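Local coordinates for protein VIN1 (Oscarella pearsei, PDB 6BFI) that binds actin filaments and may play a role in cell-cell adhesion, as a vinculin homolog from a sponge, at residues A[694-697]-A[698-702]; A[702-705]-A[706-710]; A[721-724]-A[725-729]; A[775-778]-A[779-783]. All blocks are in the same frame, centred on the assembly; numbering follows the deposited sequence.

Contact 1 of 4, residues A[694-697]-A[698-702]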
loop_
_atom_site.group_PDB
_atom_site.type_symbol
_atom_site.label_atom_id
_atom_site.label_comp_id
_atom_site.label_asym_id
_atom_site.label_seq_id
_atom_site.Cartn_x
_atom_site.Cartn_y
_atom_site.Cartn_z
ATOM N N LEU A 694 9.602 -24.460 1.803
ATOM C CA LEU A 694 8.576 -24.314 0.773
ATOM C C LEU A 694 9.005 -23.319 -0.295
ATOM O O LEU A 694 8.762 -23.533 -1.490
ATOM C CB LEU A 694 7.252 -23.875 1.398
ATOM C CG LEU A 694 6.655 -24.724 2.522
ATOM C CD1 LEU A 694 5.250 -24.248 2.857
ATOM C CD2 LEU A 694 6.654 -26.201 2.154
ATOM N N VAL A 695 9.650 -22.226 0.116
ATOM C CA VAL A 695 10.021 -21.189 -0.841
ATOM C C VAL A 695 11.150 -21.668 -1.748
ATOM O O VAL A 695 11.132 -21.426 -2.960
ATOM C CB VAL A 695 10.390 -19.893 -0.103
ATOM C CG1 VAL A 695 10.972 -18.904 -1.069
ATOM C CG2 VAL A 695 9.160 -19.305 0.570
ATOM N N LYS A 696 12.149 -22.350 -1.181
ATOM C CA LYS A 696 13.225 -22.898 -2.003
ATOM C C LYS A 696 12.684 -23.915 -3.000
ATOM O O LYS A 696 13.027 -23.882 -4.189
ATOM C CB LYS A 696 14.298 -23.529 -1.117
ATOM C CG LYS A 696 15.472 -22.617 -0.805
ATOM C CD LYS A 696 16.497 -23.333 0.058
ATOM C CE LYS A 696 17.751 -22.500 0.237
ATOM N NZ LYS A 696 18.749 -23.173 1.119
ATOM N N GLN A 697 11.829 -24.828 -2.528
ATOM C CA GLN A 697 11.209 -25.795 -3.430
ATOM C C GLN A 697 10.436 -25.094 -4.542
ATOM O O GLN A 697 10.510 -25.494 -5.711
ATOM C CB GLN A 697 10.292 -26.727 -2.637
ATOM C CG GLN A 697 9.689 -27.869 -3.441
ATOM C CD GLN A 697 10.611 -29.072 -3.551
ATOM O OE1 GLN A 697 11.836 -28.945 -3.491
ATOM N NE2 GLN A 697 10.022 -30.251 -3.707
ATOM N N MET A 698 9.704 -24.031 -4.196
ATOM C CA MET A 698 8.949 -23.290 -5.201
ATOM C C MET A 698 9.876 -22.642 -6.222
ATOM O O MET A 698 9.555 -22.583 -7.415
ATOM C CB MET A 698 8.072 -22.238 -4.523
ATOM C CG MET A 698 7.070 -21.572 -5.448
ATOM S SD MET A 698 5.964 -20.451 -4.570
ATOM C CE MET A 698 5.463 -21.485 -3.195
ATOM N N ALA A 699 11.033 -22.150 -5.772
ATOM C CA ALA A 699 12.005 -21.580 -6.700
ATOM C C ALA A 699 12.534 -22.641 -7.659
ATOM O O ALA A 699 12.618 -22.408 -8.871
ATOM C CB ALA A 699 13.151 -20.929 -5.927
ATOM N N ARG A 700 12.896 -23.814 -7.128
ATOM C CA ARG A 700 13.340 -24.913 -7.982
ATOM C C ARG A 700 12.289 -25.244 -9.036
ATOM O O ARG A 700 12.589 -25.322 -10.236
ATOM C CB ARG A 700 13.650 -26.145 -7.129
ATOM C CG ARG A 700 14.693 -25.932 -6.042
ATOM C CD ARG A 700 14.908 -27.209 -5.239
ATOM N NE ARG A 700 15.776 -27.001 -4.083
ATOM C CZ ARG A 700 15.365 -27.025 -2.819
ATOM N NH1 ARG A 700 14.092 -27.259 -2.534
ATOM N NH2 ARG A 700 16.232 -26.824 -1.836
ATOM N N LYS A 701 11.040 -25.427 -8.597
ATOM C CA LYS A 701 9.960 -25.744 -9.525
ATOM C C LYS A 701 9.794 -24.658 -10.582
ATOM O O LYS A 701 9.569 -24.960 -11.760
ATOM C CB LYS A 701 8.658 -25.949 -8.753
ATOM C CG LYS A 701 8.671 -27.154 -7.820
ATOM C CD LYS A 701 7.396 -27.220 -6.992
ATOM C CE LYS A 701 7.346 -28.476 -6.139
ATOM N NZ LYS A 701 7.352 -29.710 -6.969
ATOM N N MET A 702 9.915 -23.388 -10.186
ATOM C CA MET A 702 9.744 -22.301 -11.147
ATOM C C MET A 702 10.870 -22.288 -12.174
ATOM O O MET A 702 10.641 -21.980 -13.352
ATOM C CB MET A 702 9.659 -20.961 -10.416
ATOM C CG MET A 702 9.346 -19.778 -11.321
ATOM S SD MET A 702 7.663 -19.786 -11.990
ATOM C CE MET A 702 6.704 -19.435 -10.516
#
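Arg-700 reaches back toward Lys-696 and Gln-697 on a continuous alpha-helix, one of the packed helices of this all-helical vinculin-family protein. Four successive i to i+4 backbone bonds define the turn; the one from Arg-700 N to Lys-696 O is 2.9 Å long and runs nearly along the C=O axis. Arg-700 CG, beside the backbone N, lies 3.2 Å from Lys-696 O; the chain then runs extended to NE, and the guanidinium presents one face to the carbonyl carbon of Lys-696. At its edge, Arg-700 NH1 donates to Gln-697 OE1 over 3.0 Å, lying in the carbonyl plane of that amide. The bond is bent, with 131° at the hydrogen, and the amide and guanidinium planes stand 82° apart. Other charged ends find partners outside this turn: Arg-700 NE in Glu-655 (its NH2 is also hydrogen-bonded elsewhere), Lys-696 NZ in Asp-682 and Lys-701 NZ in Glu-728. Separate acids probably offset the two positive groups, although Lys-696 NZ comes within 5.3 Å of Arg-700 NH2. A leucine in place of Arg-700 would probably leave Glu-655 without its charged mate and the Gln-697 amide freer to turn. That amide is set by a bend at chi2 (84°), which brings OE1 to Arg-700, while Gln-697 CG rests 3.6 Å from Lys-701 CE.

Contact 2 of 4, residues A[702-705]-A[706-710]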
loop_
_atom_site.group_PDB
_atom_site.type_symbol
_atom_site.label_atom_id
_atom_site.label_comp_id
_atom_site.label_asym_id
_atom_site.label_seq_id
_atom_site.Cartn_x
_atom_site.Cartn_y
_atom_site.Cartn_z
ATOM N N MET A 702 9.915 -23.388 -10.186
ATOM C CA MET A 702 9.744 -22.301 -11.147
ATOM C C MET A 702 10.870 -22.288 -12.174
ATOM O O MET A 702 10.641 -21.980 -13.352
ATOM C CB MET A 702 9.659 -20.961 -10.416
ATOM C CG MET A 702 9.346 -19.778 -11.321
ATOM S SD MET A 702 7.663 -19.786 -11.990
ATOM C CE MET A 702 6.704 -19.435 -10.516
ATOM N N ALA A 703 12.095 -22.620 -11.747
ATOM C CA ALA A 703 13.193 -22.763 -12.698
ATOM C C ALA A 703 12.921 -23.898 -13.679
ATOM O O ALA A 703 13.185 -23.769 -14.886
ATOM C CB ALA A 703 14.508 -23.001 -11.954
ATOM N N MET A 704 12.389 -25.019 -13.182
ATOM C CA MET A 704 12.003 -26.101 -14.082
ATOM C C MET A 704 10.955 -25.635 -15.084
ATOM O O MET A 704 11.012 -25.996 -16.267
ATOM C CB MET A 704 11.490 -27.300 -13.286
ATOM C CG MET A 704 12.525 -27.907 -12.359
ATOM S SD MET A 704 14.096 -28.189 -13.195
ATOM C CE MET A 704 13.626 -29.392 -14.436
ATOM N N MET A 705 9.991 -24.822 -14.632
ATOM C CA MET A 705 9.005 -24.271 -15.558
ATOM C C MET A 705 9.683 -23.438 -16.636
ATOM O O MET A 705 9.363 -23.566 -17.822
ATOM C CB MET A 705 7.965 -23.426 -14.820
ATOM C CG MET A 705 7.086 -22.635 -15.794
ATOM S SD MET A 705 5.788 -21.610 -15.076
ATOM C CE MET A 705 4.793 -22.854 -14.271
ATOM N N SER A 706 10.620 -22.573 -16.239
ATOM C CA SER A 706 11.370 -21.798 -17.222
ATOM C C SER A 706 11.986 -22.707 -18.277
ATOM O O SER A 706 11.839 -22.474 -19.487
ATOM C CB SER A 706 12.453 -20.975 -16.522
ATOM O OG SER A 706 13.301 -20.341 -17.464
ATOM N N LYS A 707 12.661 -23.771 -17.829
ATOM C CA LYS A 707 13.263 -24.715 -18.768
ATOM C C LYS A 707 12.217 -25.337 -19.686
ATOM O O LYS A 707 12.479 -25.564 -20.874
ATOM C CB LYS A 707 14.022 -25.799 -18.002
ATOM C CG LYS A 707 14.578 -26.915 -18.874
ATOM C CD LYS A 707 15.471 -27.846 -18.069
ATOM C CE LYS A 707 15.898 -29.051 -18.888
ATOM N NZ LYS A 707 14.737 -29.912 -19.249
ATOM N N TYR A 708 11.019 -25.605 -19.162
ATOM C CA TYR A 708 9.999 -26.275 -19.963
ATOM C C TYR A 708 9.344 -25.342 -20.977
ATOM O O TYR A 708 8.972 -25.788 -22.067
ATOM C CB TYR A 708 8.947 -26.899 -19.049
ATOM C CG TYR A 708 9.509 -27.982 -18.157
ATOM C CD1 TYR A 708 10.591 -28.756 -18.567
ATOM C CD2 TYR A 708 8.969 -28.225 -16.900
ATOM C CE1 TYR A 708 11.113 -29.743 -17.756
ATOM C CE2 TYR A 708 9.487 -29.211 -16.081
ATOM C CZ TYR A 708 10.557 -29.966 -16.515
ATOM O OH TYR A 708 11.070 -30.948 -15.703
ATOM N N THR A 709 9.186 -24.057 -20.649
ATOM C CA THR A 709 8.682 -23.122 -21.651
ATOM C C THR A 709 9.747 -22.802 -22.690
ATOM O O THR A 709 9.411 -22.471 -23.832
ATOM C CB THR A 709 8.188 -21.826 -21.001
ATOM O OG1 THR A 709 9.307 -21.017 -20.620
ATOM C CG2 THR A 709 7.343 -22.121 -19.777
ATOM N N ARG A 710 11.027 -22.894 -22.319
ATOM C CA ARG A 710 12.083 -22.631 -23.292
ATOM C C ARG A 710 12.166 -23.708 -24.369
ATOM O O ARG A 710 12.748 -23.458 -25.430
ATOM C CB ARG A 710 13.435 -22.502 -22.589
ATOM C CG ARG A 710 14.464 -21.704 -23.379
ATOM C CD ARG A 710 15.850 -22.336 -23.328
ATOM N NE ARG A 710 16.327 -22.528 -21.961
ATOM C CZ ARG A 710 16.395 -23.708 -21.353
ATOM N NH1 ARG A 710 16.021 -24.809 -21.991
ATOM N NH2 ARG A 710 16.842 -23.789 -20.108
#
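Met-704 and Tyr-708 cross at a slant, one helical turn apart, and the sulfur chain curls round so that its methyl meets the phenol end of the ring. Bends at chi2 (-48°) and chi3 (-63°) of Met-704 fold the chain this way, placing CE 3.8 Å from Tyr-708 CZ and 3.2 Å from Tyr-708 OH. The ring is also met by backbone: Met-704 O stands 3.0 Å above one face of the Tyr-708 ring, displaced toward the rim near CG and CD2. That same carbonyl accepts the Tyr-708 N-H at 2.9 Å, one of four i to i+4 bonds that mark an alpha-helix, here the later part of helix 690-710 in a vinculin-family helical bundle. Neighbouring helices 649-659 and 718-745 meet Met-704 from outside, and Glu-650 takes up the Tyr-708 hydroxyl in a hydrogen bond. A phenylalanine at Tyr-708 would keep the ring but would probably leave Glu-650 without this hydroxyl partner. A second oblique pair lies further round the helix, where Thr-709 CG2 comes 4.0 Å from Met-705 CG. Thr-709 OG1 sits between its backbone N and carbonyl carbon (chi1 76°), from where it donates to Ser-706 O at 3.1 Å. Ser-706 O accepts the Arg-710 N-H as well, while Ser-706 OG turns to Asn-668.

Contact 3 of 4, residues A[721-724]-A[725-729]; sequences DLIR and MAKEI
Residues Asp-721 to Glu-728 are joined by regular i to i+4 backbone bonds of 2.9 to 3.0 Å between N and O atoms, from Met-725 N to Asp-721 O through Glu-728 N to Arg-724 O. The first of these departs most from the carbonyl plane. Arg-724 carries the side-chain contact. Its chain leaves anti to the backbone N and bends at chi3 (55°), which sets the guanidinium between two acids of its own helix. Arg-724 NH2 reaches Asp-721 OD1 at 3.0 Å in a straight bond, with the oxygen in the guanidinium plane but approached from above the carboxylate plane. Arg-724 NH1 meets Glu-728 OE1 at 3.2 Å, on the syn side of the carboxylate and at the edge of the guanidinium. The Arg-724 and Glu-728 side chains run alongside each other, their flat ends turned 48° apart, and Arg-724 CG also lies 3.2 Å from Glu-728 OE1. The result is an i, i+3, i+7 salt-bridge network on a surface-bordering side of an alpha-helix within the vinculin-family bundle. Glu-650 adds a further acid at NH2, so the guanidinium is probably held by several carboxylates, and Glu-728 OE2 is paired with Lys-701. On another side of the helix Ile-723 and Lys-727 lie side by side, with Ile-723 CG2 3.8 Å from Lys-727 CE. Val-25 of helix 8-32 packs on Ile-723, and Leu-26 on Lys-727.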
loop_
_atom_site.group_PDB
_atom_site.type_symbol
_atom_site.label_atom_id
_atom_site.label_comp_id
_atom_site.label_asym_id
_atom_site.label_seq_id
_atom_site.Cartn_x
_atom_site.Cartn_y
_atom_site.Cartn_z
ATOM N N ASP A 721 5.177 -31.484 -18.970
ATOM C CA ASP A 721 6.033 -31.018 -17.884
ATOM C C ASP A 721 5.698 -29.583 -17.501
ATOM O O ASP A 721 5.756 -29.216 -16.321
ATOM C CB ASP A 721 7.503 -31.148 -18.287
ATOM C CG ASP A 721 7.917 -32.590 -18.528
ATOM O OD1 ASP A 721 7.333 -33.488 -17.888
ATOM O OD2 ASP A 721 8.820 -32.826 -19.359
ATOM N N LEU A 722 5.330 -28.757 -18.484
ATOM C CA LEU A 722 4.950 -27.379 -18.190
ATOM C C LEU A 722 3.659 -27.324 -17.381
ATOM O O LEU A 722 3.581 -26.626 -16.362
ATOM C CB LEU A 722 4.811 -26.585 -19.492
ATOM C CG LEU A 722 4.209 -25.181 -19.388
ATOM C CD1 LEU A 722 4.934 -24.339 -18.344
ATOM C CD2 LEU A 722 4.230 -24.490 -20.744
ATOM N N ILE A 723 2.636 -28.060 -17.817
ATOM C CA ILE A 723 1.348 -28.026 -17.126
ATOM C C ILE A 723 1.480 -28.601 -15.720
ATOM O O ILE A 723 1.061 -27.980 -14.731
ATOM C CB ILE A 723 0.286 -28.781 -17.947
ATOM C CG1 ILE A 723 0.091 -28.106 -19.306
ATOM C CG2 ILE A 723 -1.020 -28.865 -17.179
ATOM C CD1 ILE A 723 -0.869 -28.837 -20.221
ATOM N N ARG A 724 2.068 -29.796 -15.615
ATOM C CA ARG A 724 2.260 -30.427 -14.313
ATOM C C ARG A 724 3.091 -29.547 -13.390
ATOM O O ARG A 724 2.788 -29.424 -12.197
ATOM C CB ARG A 724 2.923 -31.793 -14.495
ATOM C CG ARG A 724 3.319 -32.477 -13.203
ATOM C CD ARG A 724 4.009 -33.802 -13.483
ATOM N NE ARG A 724 5.151 -33.639 -14.377
ATOM C CZ ARG A 724 6.373 -33.306 -13.974
ATOM N NH1 ARG A 724 6.612 -33.096 -12.685
ATOM N NH2 ARG A 724 7.355 -33.180 -14.856
ATOM N N MET A 725 4.139 -28.918 -13.928
ATOM C CA MET A 725 4.966 -28.037 -13.112
ATOM C C MET A 725 4.166 -26.837 -12.614
ATOM O O MET A 725 4.317 -26.418 -11.460
ATOM C CB MET A 725 6.186 -27.579 -13.908
ATOM C CG MET A 725 7.202 -26.822 -13.078
ATOM S SD MET A 725 7.692 -27.759 -11.617
ATOM C CE MET A 725 8.449 -29.194 -12.371
ATOM N N ALA A 726 3.303 -26.279 -13.468
ATOM C CA ALA A 726 2.451 -25.174 -13.038
ATOM C C ALA A 726 1.524 -25.600 -11.910
ATOM O O ALA A 726 1.341 -24.859 -10.936
ATOM C CB ALA A 726 1.643 -24.639 -14.217
ATOM N N LYS A 727 0.931 -26.791 -12.022
ATOM C CA LYS A 727 0.047 -27.262 -10.960
ATOM C C LYS A 727 0.815 -27.491 -9.660
ATOM O O LYS A 727 0.314 -27.183 -8.570
ATOM C CB LYS A 727 -0.672 -28.537 -11.404
ATOM C CG LYS A 727 -1.583 -28.333 -12.605
ATOM C CD LYS A 727 -2.638 -29.426 -12.703
ATOM C CE LYS A 727 -2.409 -30.323 -13.909
ATOM N NZ LYS A 727 -3.441 -31.395 -13.993
ATOM N N GLU A 728 2.040 -28.015 -9.758
ATOM C CA GLU A 728 2.852 -28.213 -8.559
ATOM C C GLU A 728 3.206 -26.883 -7.905
ATOM O O GLU A 728 3.174 -26.761 -6.672
ATOM C CB GLU A 728 4.113 -29.005 -8.907
ATOM C CG GLU A 728 3.912 -30.515 -8.876
ATOM C CD GLU A 728 4.999 -31.276 -9.613
ATOM O OE1 GLU A 728 4.675 -32.294 -10.260
ATOM O OE2 GLU A 728 6.173 -30.856 -9.552
ATOM N N ILE A 729 3.537 -25.871 -8.711
ATOM C CA ILE A 729 3.809 -24.546 -8.160
ATOM C C ILE A 729 2.559 -23.976 -7.504
ATOM O O ILE A 729 2.635 -23.295 -6.474
ATOM C CB ILE A 729 4.350 -23.609 -9.258
ATOM C CG1 ILE A 729 5.706 -24.101 -9.756
ATOM C CG2 ILE A 729 4.474 -22.182 -8.740
ATOM C CD1 ILE A 729 6.279 -23.267 -10.875
#

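Contact 4 of 4, residues A[775-778]-A[779-783]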
loop_
_atom_site.group_PDB
_atom_site.type_symbol
_atom_site.label_atom_id
_atom_site.label_comp_id
_atom_site.label_asym_id
_atom_site.label_seq_id
_atom_site.Cartn_x
_atom_site.Cartn_y
_atom_site.Cartn_z
ATOM N N THR A 775 -1.308 -23.611 -19.176
ATOM C CA THR A 775 -2.060 -24.502 -20.056
ATOM C C THR A 775 -2.222 -23.894 -21.443
ATOM O O THR A 775 -2.179 -24.610 -22.452
ATOM C CB THR A 775 -3.425 -24.823 -19.444
ATOM O OG1 THR A 775 -3.243 -25.414 -18.153
ATOM C CG2 THR A 775 -4.195 -25.793 -20.331
ATOM N N VAL A 776 -2.397 -22.572 -21.518
ATOM C CA VAL A 776 -2.506 -21.911 -22.815
ATOM C C VAL A 776 -1.169 -21.940 -23.545
ATOM O O VAL A 776 -1.113 -22.183 -24.758
ATOM C CB VAL A 776 -3.030 -20.472 -22.638
ATOM C CG1 VAL A 776 -3.015 -19.726 -23.965
ATOM C CG2 VAL A 776 -4.430 -20.494 -22.063
ATOM N N LYS A 777 -0.072 -21.702 -22.821
ATOM C CA LYS A 777 1.251 -21.711 -23.440
ATOM C C LYS A 777 1.614 -23.098 -23.955
ATOM O O LYS A 777 2.221 -23.232 -25.025
ATOM C CB LYS A 777 2.297 -21.220 -22.437
ATOM C CG LYS A 777 3.741 -21.436 -22.865
ATOM C CD LYS A 777 4.082 -20.646 -24.116
ATOM C CE LYS A 777 5.520 -20.900 -24.544
ATOM N NZ LYS A 777 5.880 -20.129 -25.765
ATOM N N ALA A 778 1.247 -24.144 -23.211
ATOM C CA ALA A 778 1.586 -25.502 -23.624
ATOM C C ALA A 778 0.888 -25.894 -24.920
ATOM O O ALA A 778 1.434 -26.675 -25.707
ATOM C CB ALA A 778 1.236 -26.491 -22.513
ATOM N N THR A 779 -0.313 -25.372 -25.162
ATOM C CA THR A 779 -1.076 -25.704 -26.356
ATOM C C THR A 779 -0.742 -24.811 -27.543
ATOM O O THR A 779 -1.394 -24.917 -28.586
ATOM C CB THR A 779 -2.575 -25.630 -26.061
ATOM O OG1 THR A 779 -2.917 -24.303 -25.639
ATOM C CG2 THR A 779 -2.942 -26.614 -24.964
ATOM N N SER A 780 0.253 -23.939 -27.411
ATOM C CA SER A 780 0.664 -23.059 -28.494
ATOM C C SER A 780 2.121 -23.222 -28.897
ATOM O O SER A 780 2.437 -23.063 -30.077
ATOM C CB SER A 780 0.417 -21.590 -28.115
ATOM O OG SER A 780 1.159 -21.231 -26.964
ATOM N N MET A 781 3.013 -23.529 -27.958
ATOM C CA MET A 781 4.409 -23.738 -28.310
ATOM C C MET A 781 4.568 -25.037 -29.090
ATOM O O MET A 781 3.793 -25.984 -28.931
ATOM C CB MET A 781 5.287 -23.761 -27.059
ATOM C CG MET A 781 5.141 -25.009 -26.203
ATOM S SD MET A 781 6.313 -25.023 -24.831
ATOM C CE MET A 781 5.915 -26.589 -24.062
ATOM N N GLY A 782 5.584 -25.073 -29.946
ATOM C CA GLY A 782 5.799 -26.218 -30.806
ATOM C C GLY A 782 4.923 -26.186 -32.041
ATOM O O GLY A 782 4.088 -27.073 -32.243
ATOM N N GLY A 783 5.102 -25.162 -32.870
ATOM C CA GLY A 783 4.341 -25.020 -34.093
ATOM C C GLY A 783 3.074 -24.203 -33.908
ATOM O O GLY A 783 2.666 -23.849 -32.799
#
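Lys-777 touches both Ser-780 and Met-781, the residues that follow the end of its helix, and its side chain can be traced outward atom by atom. CB leads to a CG that is anti to the backbone N (chi1 169°), and this methylene packs against Leu-722 of helix 718-745. A bend at chi2 (64°) then turns the chain along the departing backbone. CD approaches Ser-780 OG at 4.1 Å, a van der Waals contact, and CE follows at 3.8 Å from Met-781 CB. The two side chains, Lys-777 and Met-781, cross at about a right angle. The tip NZ, still close to Met-781 CB, is held by polar partners of helix 786-817: a salt bridge to Asp-789 and a hydrogen bond to Thr-793. The carbonyl of Lys-777 is gripped by three donors. Met-781 N arrives nearly end-on at 3.1 Å, whereas Ser-780 N (3.2 Å) and Ser-780 OG (3.0 Å) both come from well above the carbonyl plane. One residue earlier, the carbonyl of Val-776 takes a bond from Thr-779 OG1 at 2.9 Å, the hydroxyl lying above the carbonyl plane, but Thr-779 N makes weak bonds alone, the one to Thr-775 O stretched to 3.4 Å. Hydroxyls thus supplement the weakened backbone bonds where Thr-779 leaves helical geometry, an arrangement typical of a helix C-terminus passing into the loop between successive helices of a bundle.

Contacts 1 and 2 are consecutive parts of helix 690-710, sharing Met-702, and both are largely buried; contact 3 lies on the next helix, 718-745, and is only partly so. These two helices pack against each other, Met-702 on Ile-729 and Thr-709 on Leu-722, an ordering consistent with antiparallel neighbours. Contact 4, also buried, closes helix 763-778 and meets contact 3 through Ile-723 and Ala-778, and contact 2 through Met-781; about 12 Å separates its nearest atoms from contact 1. Chemistry follows place: amide and guanidinium in contact 1, methionine and tyrosine in contact 2, a charged network in contact 3, and hydroxyl-to-carbonyl bonds at the helix end in contact 4.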